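Local coordinates for protein ATP-dependent Clp endopeptidase (Clostridium difficile, PDB 3FES) that probably serves as a ClpC-type chaperone of an ATP-driven Clp protease, through whose amino-terminal domain adaptors or substrates are likely received, at residues E34-G39 / L112-E117; V55-A60 / N123-Y128; L100-N103 / E108-L111. All coordinates share one frame; numbering follows the deposited sequence.

Contact 1 (E34-G39 / L112-E117); sequences EHILLG and LAIIQE
I114 has CG1 anti to its carbonyl carbon (chi1 -74°), and its chain then runs on extended to CD1. This sends the CD1 methyl out from helix 107-117 toward helix 33-43. On that helix I36 has CG1 beside the backbone N (chi1 -61°), which leaves CG2 anti to it and facing I114. The contact is helix-helix packing in the core of the mainly helical Clp amino-terminal domain. The Clp amino-terminal sequence repeat occurs twice in this chain, and the contact joins the first copy to the second.

I114 supplies a single methyl, and I36 and L37 receive it. I36 CG2 meets I114 CD1 at 3.9 Å, and the two side chains run alongside each other, pointing opposite ways. L37 crosses I114 at about a right angle, with 4.2 Å between L37 CD1 and I114 CD1. The helices come close here, 7.9 Å between the CA atoms of L37 and I114, near enough for a side chain to reach the opposite main chain. All three residues are buried, and the interaction is apolar.

Around this core, A122 of helix 120-129 touches both L37 and I114, while S86 of helix 84-99 packs against I36. At the end of helix 107-117, E117 forms a salt bridge with R85. The I114 methyl also approaches the main chain of helix 33-43: its CD1 lies 4.0 Å from L37 N.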
loop_
_atom_site.group_PDB
_atom_site.type_symbol
_atom_site.label_atom_id
_atom_site.label_comp_id
_atom_site.label_asym_id
_atom_site.label_seq_id
_atom_site.Cartn_x
_atom_site.Cartn_y
_atom_site.Cartn_z
ATOM N N GLU A 34 1.487 3.317 5.404
ATOM C CA GLU A 34 1.555 2.000 6.070
ATOM C C GLU A 34 0.218 1.259 5.966
ATOM O O GLU A 34 0.186 0.033 5.848
ATOM C CB GLU A 34 2.040 2.127 7.529
ATOM C CG GLU A 34 1.084 2.808 8.505
ATOM C CD GLU A 34 1.078 4.354 8.475
ATOM O OE1 GLU A 34 1.479 5.042 7.515
ATOM O OE2 GLU A 34 0.632 4.909 9.467
ATOM N N HIS A 35 -0.878 2.003 6.020
ATOM C CA HIS A 35 -2.180 1.383 5.898
ATOM C C HIS A 35 -2.456 0.943 4.475
ATOM O O HIS A 35 -3.074 -0.093 4.278
ATOM C CB HIS A 35 -3.279 2.334 6.318
ATOM C CG HIS A 35 -3.091 2.914 7.683
ATOM N ND1 HIS A 35 -3.232 2.181 8.839
ATOM C CD2 HIS A 35 -2.777 4.168 8.068
ATOM C CE1 HIS A 35 -3.033 2.966 9.880
ATOM N NE2 HIS A 35 -2.778 4.179 9.438
ATOM N N ILE A 36 -2.032 1.739 3.497
ATOM C CA ILE A 36 -2.148 1.336 2.092
ATOM C C ILE A 36 -1.337 0.045 1.878
ATOM O O ILE A 36 -1.791 -0.889 1.215
ATOM C CB ILE A 36 -1.627 2.457 1.147
ATOM C CG1 ILE A 36 -2.451 3.750 1.307
ATOM C CG2 ILE A 36 -1.645 1.976 -0.330
ATOM C CD1 ILE A 36 -1.884 4.916 0.523
ATOM N N LEU A 37 -0.110 -0.003 2.425
ATOM C CA LEU A 37 0.683 -1.237 2.306
ATOM C C LEU A 37 -0.035 -2.468 2.899
ATOM O O LEU A 37 -0.062 -3.568 2.285
ATOM C CB LEU A 37 2.056 -1.026 2.984
ATOM C CG LEU A 37 3.067 -2.153 2.745
ATOM C CD1 LEU A 37 3.613 -2.110 1.332
ATOM C CD2 LEU A 37 4.226 -1.967 3.704
ATOM N N LEU A 38 -0.640 -2.282 4.073
ATOM C CA LEU A 38 -1.379 -3.362 4.713
ATOM C C LEU A 38 -2.628 -3.690 3.896
ATOM O O LEU A 38 -2.985 -4.866 3.730
ATOM C CB LEU A 38 -1.786 -2.968 6.139
ATOM C CG LEU A 38 -2.623 -3.962 6.962
ATOM C CD1 LEU A 38 -1.999 -5.377 7.008
ATOM C CD2 LEU A 38 -2.842 -3.388 8.347
ATOM N N GLY A 39 -3.261 -2.650 3.358
ATOM C CA GLY A 39 -4.425 -2.865 2.472
ATOM C C GLY A 39 -4.077 -3.707 1.232
ATOM O O GLY A 39 -4.872 -4.576 0.806
ATOM N N LEU A 112 4.427 0.284 -6.522
ATOM C CA LEU A 112 5.526 1.021 -7.186
ATOM C C LEU A 112 5.665 2.452 -6.611
ATOM O O LEU A 112 6.765 2.990 -6.377
ATOM C CB LEU A 112 5.200 1.156 -8.662
ATOM C CG LEU A 112 6.254 1.194 -9.754
ATOM C CD1 LEU A 112 7.451 0.302 -9.444
ATOM C CD2 LEU A 112 5.509 0.673 -10.991
ATOM N N ALA A 113 4.507 3.073 -6.452
ATOM C CA ALA A 113 4.430 4.453 -5.963
ATOM C C ALA A 113 4.852 4.581 -4.504
ATOM O O ALA A 113 5.546 5.552 -4.147
ATOM C CB ALA A 113 2.956 4.941 -6.140
ATOM N N ILE A 114 4.451 3.612 -3.667
ATOM C CA ILE A 114 4.894 3.584 -2.261
ATOM C C ILE A 114 6.413 3.586 -2.246
ATOM O O ILE A 114 7.047 4.417 -1.585
ATOM C CB ILE A 114 4.348 2.348 -1.497
ATOM C CG1 ILE A 114 2.841 2.543 -1.204
ATOM C CG2 ILE A 114 5.051 2.200 -0.121
ATOM C CD1 ILE A 114 2.184 1.281 -0.595
ATOM N N ILE A 115 6.997 2.663 -2.988
ATOM C CA ILE A 115 8.486 2.534 -3.037
ATOM C C ILE A 115 9.183 3.789 -3.568
ATOM O O ILE A 115 10.170 4.292 -2.968
ATOM C CB ILE A 115 8.882 1.284 -3.825
ATOM C CG1 ILE A 115 8.427 0.054 -3.044
ATOM C CG2 ILE A 115 10.452 1.218 -4.085
ATOM C CD1 ILE A 115 8.484 -1.271 -3.850
ATOM N N GLN A 116 8.676 4.312 -4.674
ATOM C CA GLN A 116 9.183 5.552 -5.248
ATOM C C GLN A 116 9.121 6.749 -4.328
ATOM O O GLN A 116 10.061 7.563 -4.322
ATOM C CB GLN A 116 8.413 5.906 -6.499
ATOM C CG GLN A 116 9.064 5.378 -7.702
ATOM C CD GLN A 116 10.362 6.057 -7.931
ATOM O OE1 GLN A 116 10.432 7.290 -7.978
ATOM N NE2 GLN A 116 11.419 5.273 -8.025
ATOM N N GLU A 117 8.035 6.847 -3.560
ATOM C CA GLU A 117 7.844 7.980 -2.643
ATOM C C GLU A 117 8.971 8.000 -1.592
ATOM O O GLU A 117 9.470 9.072 -1.202
ATOM C CB GLU A 117 6.433 7.967 -2.019
ATOM C CG GLU A 117 6.055 9.299 -1.371
ATOM C CD GLU A 117 6.674 9.459 0.014
ATOM O OE1 GLU A 117 7.046 8.417 0.614
ATOM O OE2 GLU A 117 6.791 10.612 0.519
#

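Contact 2 (V55-A60 / N123-Y128); sequences VGFTEA and NKILNY
F57 meets L126 and I125 of helix 120-129 with the far end of its ring. CB leaves the backbone toward that helix. CG stands anti to the carbonyl carbon (chi1 -64°), which carries the ring across the gap. CB, CG, CD1 and CD2 lie further back and make no close contact with helix 120-129. CE1 lies 3.5 Å from L126 CD2, and CZ is equally near that methyl at 3.5 Å. One leucine methyl therefore rests against two adjacent ring carbons, approaching obliquely. The side chains of F57 and L126 cross at about a right angle. On the other side of CZ, CE2 comes to 4.3 Å from I125 CG2, a looser apolar touch.

All three residues are buried. L62 of helix 59-70 packs against both F57 and I125, and L41 of helix 33-43 also touches F57.

G56, with positive phi (123°), closes helix 47-55 in a Schellman motif. T58 is the N-cap of helix 59-70, its OG1 bonded to Y61 N. This Schellman motif and threonine N-cap make the tight connection between the two helices, and F57 between them packs into the core of the Clp amino-terminal domain.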
loop_
_atom_site.group_PDB
_atom_site.type_symbol
_atom_site.label_atom_id
_atom_site.label_comp_id
_atom_site.label_asym_id
_atom_site.label_seq_id
_atom_site.Cartn_x
_atom_site.Cartn_y
_atom_site.Cartn_z
ATOM N N VAL A 55 8.189 -11.892 -0.628
ATOM C CA VAL A 55 9.367 -11.421 0.072
ATOM C C VAL A 55 9.278 -11.722 1.566
ATOM O O VAL A 55 10.263 -11.547 2.281
ATOM C CB VAL A 55 9.674 -9.892 -0.165
ATOM C CG1 VAL A 55 9.611 -9.535 -1.665
ATOM C CG2 VAL A 55 8.766 -8.995 0.670
ATOM N N GLY A 56 8.102 -12.132 2.044
ATOM C CA GLY A 56 7.989 -12.611 3.429
ATOM C C GLY A 56 7.020 -11.968 4.421
ATOM O O GLY A 56 6.903 -12.444 5.547
ATOM N N PHE A 57 6.326 -10.894 4.044
ATOM C CA PHE A 57 5.379 -10.273 4.966
ATOM C C PHE A 57 4.103 -11.074 5.156
ATOM O O PHE A 57 3.610 -11.722 4.216
ATOM C CB PHE A 57 4.965 -8.899 4.477
ATOM C CG PHE A 57 6.085 -7.921 4.427
ATOM C CD1 PHE A 57 6.620 -7.527 3.204
ATOM C CD2 PHE A 57 6.636 -7.423 5.602
ATOM C CE1 PHE A 57 7.665 -6.619 3.164
ATOM C CE2 PHE A 57 7.699 -6.512 5.572
ATOM C CZ PHE A 57 8.218 -6.129 4.375
ATOM N N THR A 58 3.544 -10.974 6.356
ATOM C CA THR A 58 2.191 -11.461 6.631
ATOM C C THR A 58 1.377 -10.281 7.112
ATOM O O THR A 58 1.947 -9.258 7.504
ATOM C CB THR A 58 2.179 -12.494 7.777
ATOM O OG1 THR A 58 2.877 -11.942 8.896
ATOM C CG2 THR A 58 2.863 -13.797 7.348
ATOM N N GLU A 59 0.052 -10.409 7.109
ATOM C CA GLU A 59 -0.778 -9.367 7.685
ATOM C C GLU A 59 -0.456 -9.111 9.167
ATOM O O GLU A 59 -0.384 -7.953 9.602
ATOM C CB GLU A 59 -2.250 -9.739 7.574
ATOM C CG GLU A 59 -2.695 -10.137 6.214
ATOM C CD GLU A 59 -4.183 -10.371 6.199
ATOM O OE1 GLU A 59 -4.826 -10.068 7.235
ATOM O OE2 GLU A 59 -4.706 -10.846 5.158
ATOM N N ALA A 60 -0.269 -10.191 9.937
ATOM C CA ALA A 60 0.040 -10.089 11.361
ATOM C C ALA A 60 1.340 -9.334 11.606
ATOM O O ALA A 60 1.395 -8.480 12.490
ATOM C CB ALA A 60 0.083 -11.488 12.024
ATOM N N ASN A 123 7.669 2.712 4.018
ATOM C CA ASN A 123 9.091 2.497 3.672
ATOM C C ASN A 123 9.951 2.185 4.893
ATOM O O ASN A 123 10.897 1.390 4.787
ATOM C CB ASN A 123 9.638 3.653 2.831
ATOM C CG ASN A 123 9.093 3.603 1.383
ATOM O OD1 ASN A 123 8.457 4.535 0.918
ATOM N ND2 ASN A 123 9.300 2.491 0.713
ATOM N N LYS A 124 9.622 2.786 6.040
ATOM C CA LYS A 124 10.344 2.485 7.287
ATOM C C LYS A 124 10.211 1.006 7.639
ATOM O O LYS A 124 11.166 0.373 8.069
ATOM C CB LYS A 124 9.871 3.376 8.450
ATOM C CG LYS A 124 10.484 4.757 8.410
ATOM C CD LYS A 124 10.000 5.650 9.537
ATOM C CE LYS A 124 10.540 7.047 9.340
ATOM N NZ LYS A 124 10.176 7.955 10.452
ATOM N N ILE A 125 9.019 0.461 7.429
ATOM C CA ILE A 125 8.774 -0.947 7.697
ATOM C C ILE A 125 9.519 -1.824 6.679
ATOM O O ILE A 125 10.125 -2.811 7.062
ATOM C CB ILE A 125 7.254 -1.279 7.677
ATOM C CG1 ILE A 125 6.545 -0.603 8.873
ATOM C CG2 ILE A 125 7.042 -2.829 7.635
ATOM C CD1 ILE A 125 5.005 -0.666 8.823
ATOM N N LEU A 126 9.464 -1.474 5.392
ATOM C CA LEU A 126 10.233 -2.238 4.390
ATOM C C LEU A 126 11.742 -2.200 4.720
ATOM O O LEU A 126 12.442 -3.219 4.650
ATOM C CB LEU A 126 10.002 -1.693 2.992
ATOM C CG LEU A 126 8.542 -1.831 2.530
ATOM C CD1 LEU A 126 8.376 -1.028 1.254
ATOM C CD2 LEU A 126 8.234 -3.286 2.280
ATOM N N ASN A 127 12.224 -1.021 5.077
ATOM C CA ASN A 127 13.642 -0.869 5.401
ATOM C C ASN A 127 14.041 -1.656 6.638
ATOM O O ASN A 127 15.111 -2.288 6.675
ATOM C CB ASN A 127 13.973 0.613 5.614
ATOM C CG ASN A 127 13.872 1.415 4.329
ATOM O OD1 ASN A 127 13.877 0.854 3.246
ATOM N ND2 ASN A 127 13.764 2.735 4.449
ATOM N N TYR A 128 13.191 -1.595 7.663
ATOM C CA TYR A 128 13.435 -2.288 8.944
ATOM C C TYR A 128 13.557 -3.792 8.708
ATOM O O TYR A 128 14.466 -4.467 9.252
ATOM C CB TYR A 128 12.280 -1.977 9.932
ATOM C CG TYR A 128 12.478 -2.582 11.304
ATOM C CD1 TYR A 128 13.121 -1.862 12.319
ATOM C CD2 TYR A 128 12.027 -3.882 11.589
ATOM C CE1 TYR A 128 13.321 -2.423 13.590
ATOM C CE2 TYR A 128 12.225 -4.453 12.854
ATOM C CZ TYR A 128 12.867 -3.714 13.837
ATOM O OH TYR A 128 13.050 -4.267 15.074
#

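Contact 3 (L100-N103 / E108-L111); sequences LKTN and EHIL
L100 touches the ring of H109 with one methyl. L100 CD1 meets the edge of the H109 imidazole, near its plane, and the contact is a methyl against a ring rim. T102, from the same loop, stands farther off and approaches the ring obliquely. H109 is buried and L100 lies at the surface, which leaves the contact partly enclosed. The backbones are wide apart, 9.8 Å between the CA atoms of L100 and H109, and the two side chains span the distance.

The next layer is what holds these groups. L100 has its CG anti to the carbonyl carbon (chi1 -67°), and its CB leaves the backbone toward helix 107-117. CB of H109 in turn heads toward the loop. Within that helix, E108 CG lies 3.8 Å above the plane of the H109 ring, offset toward the rim. E108 therefore lies over one face while L100 meets the edge.

The loop has a defined turn. K101 leaves the end of helix 84-99 with positive phi (51°) in a Schellman motif, and the chain then reverses toward helix 107-117. This connection between helices 84-99 and 107-117 belongs to the mainly helical Clp N-domain.

Further out, M143 touches L100, E108 and H109. Two residues beyond H109, L111 packs on L40 of helix 33-43.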
loop_
_atom_site.group_PDB
_atom_site.type_symbol
_atom_site.label_atom_id
_atom_site.label_comp_id
_atom_site.label_asym_id
_atom_site.label_seq_id
_atom_site.Cartn_x
_atom_site.Cartn_y
_atom_site.Cartn_z
ATOM N N LEU A 100 3.553 3.928 -18.314
ATOM C CA LEU A 100 3.524 2.603 -18.921
ATOM C C LEU A 100 2.421 2.467 -19.978
ATOM O O LEU A 100 2.272 1.403 -20.584
ATOM C CB LEU A 100 3.385 1.547 -17.835
ATOM C CG LEU A 100 4.563 1.374 -16.872
ATOM C CD1 LEU A 100 4.108 0.772 -15.554
ATOM C CD2 LEU A 100 5.700 0.526 -17.486
ATOM N N LYS A 101 1.661 3.548 -20.174
ATOM C CA LYS A 101 0.556 3.661 -21.131
ATOM C C LYS A 101 -0.456 2.512 -20.996
ATOM O O LYS A 101 -0.838 1.895 -22.010
ATOM C CB LYS A 101 1.097 3.773 -22.582
ATOM C CG LYS A 101 0.284 4.709 -23.457
ATOM C CD LYS A 101 0.728 4.721 -24.927
ATOM C CE LYS A 101 0.015 5.827 -25.684
ATOM N NZ LYS A 101 0.066 5.643 -27.159
ATOM N N THR A 102 -0.848 2.242 -19.741
ATOM C CA THR A 102 -1.813 1.203 -19.320
ATOM C C THR A 102 -3.086 1.928 -18.967
ATOM O O THR A 102 -3.016 3.045 -18.468
ATOM C CB THR A 102 -1.367 0.512 -17.986
ATOM O OG1 THR A 102 -0.067 -0.042 -18.152
ATOM C CG2 THR A 102 -2.378 -0.619 -17.542
ATOM N N ASN A 103 -4.235 1.298 -19.173
ATOM C CA ASN A 103 -5.513 1.952 -18.898
ATOM C C ASN A 103 -5.968 1.960 -17.450
ATOM O O ASN A 103 -6.783 2.790 -17.035
ATOM C CB ASN A 103 -6.608 1.326 -19.797
ATOM C CG ASN A 103 -6.736 2.037 -21.116
ATOM O OD1 ASN A 103 -6.650 3.270 -21.185
ATOM N ND2 ASN A 103 -7.019 1.275 -22.176
ATOM N N GLU A 108 -0.156 -3.148 -8.419
ATOM C CA GLU A 108 1.295 -3.055 -8.718
ATOM C C GLU A 108 1.748 -1.588 -8.833
ATOM O O GLU A 108 2.868 -1.207 -8.404
ATOM C CB GLU A 108 1.657 -3.891 -9.981
ATOM C CG GLU A 108 1.014 -3.429 -11.306
ATOM C CD GLU A 108 -0.351 -4.033 -11.545
ATOM O OE1 GLU A 108 -0.752 -4.084 -12.738
ATOM O OE2 GLU A 108 -1.003 -4.493 -10.577
ATOM N N HIS A 109 0.888 -0.763 -9.414
ATOM C CA HIS A 109 1.185 0.674 -9.551
ATOM C C HIS A 109 1.199 1.401 -8.215
ATOM O O HIS A 109 2.052 2.252 -7.997
ATOM C CB HIS A 109 0.279 1.374 -10.572
ATOM C CG HIS A 109 0.216 0.674 -11.898
ATOM N ND1 HIS A 109 1.245 0.714 -12.827
ATOM C CD2 HIS A 109 -0.725 -0.150 -12.412
ATOM C CE1 HIS A 109 0.912 -0.023 -13.875
ATOM N NE2 HIS A 109 -0.285 -0.540 -13.656
ATOM N N ILE A 110 0.295 1.023 -7.318
ATOM C CA ILE A 110 0.267 1.599 -5.971
ATOM C C ILE A 110 1.525 1.188 -5.209
ATOM O O ILE A 110 2.151 2.015 -4.596
ATOM C CB ILE A 110 -1.010 1.231 -5.224
ATOM C CG1 ILE A 110 -2.219 1.723 -6.051
ATOM C CG2 ILE A 110 -1.005 1.851 -3.770
ATOM C CD1 ILE A 110 -3.612 1.337 -5.422
ATOM N N LEU A 111 1.914 -0.078 -5.292
ATOM C CA LEU A 111 3.131 -0.497 -4.576
ATOM C C LEU A 111 4.383 0.168 -5.195
ATOM O O LEU A 111 5.289 0.595 -4.474
ATOM C CB LEU A 111 3.231 -2.055 -4.554
ATOM C CG LEU A 111 4.438 -2.595 -3.743
ATOM C CD1 LEU A 111 4.444 -2.088 -2.298
ATOM C CD2 LEU A 111 4.431 -4.174 -3.796
#

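Contacts 1 and 3 share helix 107-117, and their centres are 13 Å apart. They meet directly: I36 CG2 is 3.5 Å from I110 CG2, and L37 CD1 is 3.7 Å from L111 CD1. Contact 2 uses the next helix, 120-129, and its centre is 11 Å from that of contact 1. L38 CD1 reaches E59 O at 4.0 Å between those two. Contacts 2 and 3 do not touch, with centres 22 Å apart. Along the sequence the segments of contacts 1 and 2 interleave, and contact 3 is nested inside both loops. A bound magnesium ion lies nearer contact 3, about 7 Å from the H109 side chain against about 12 Å from that of I36.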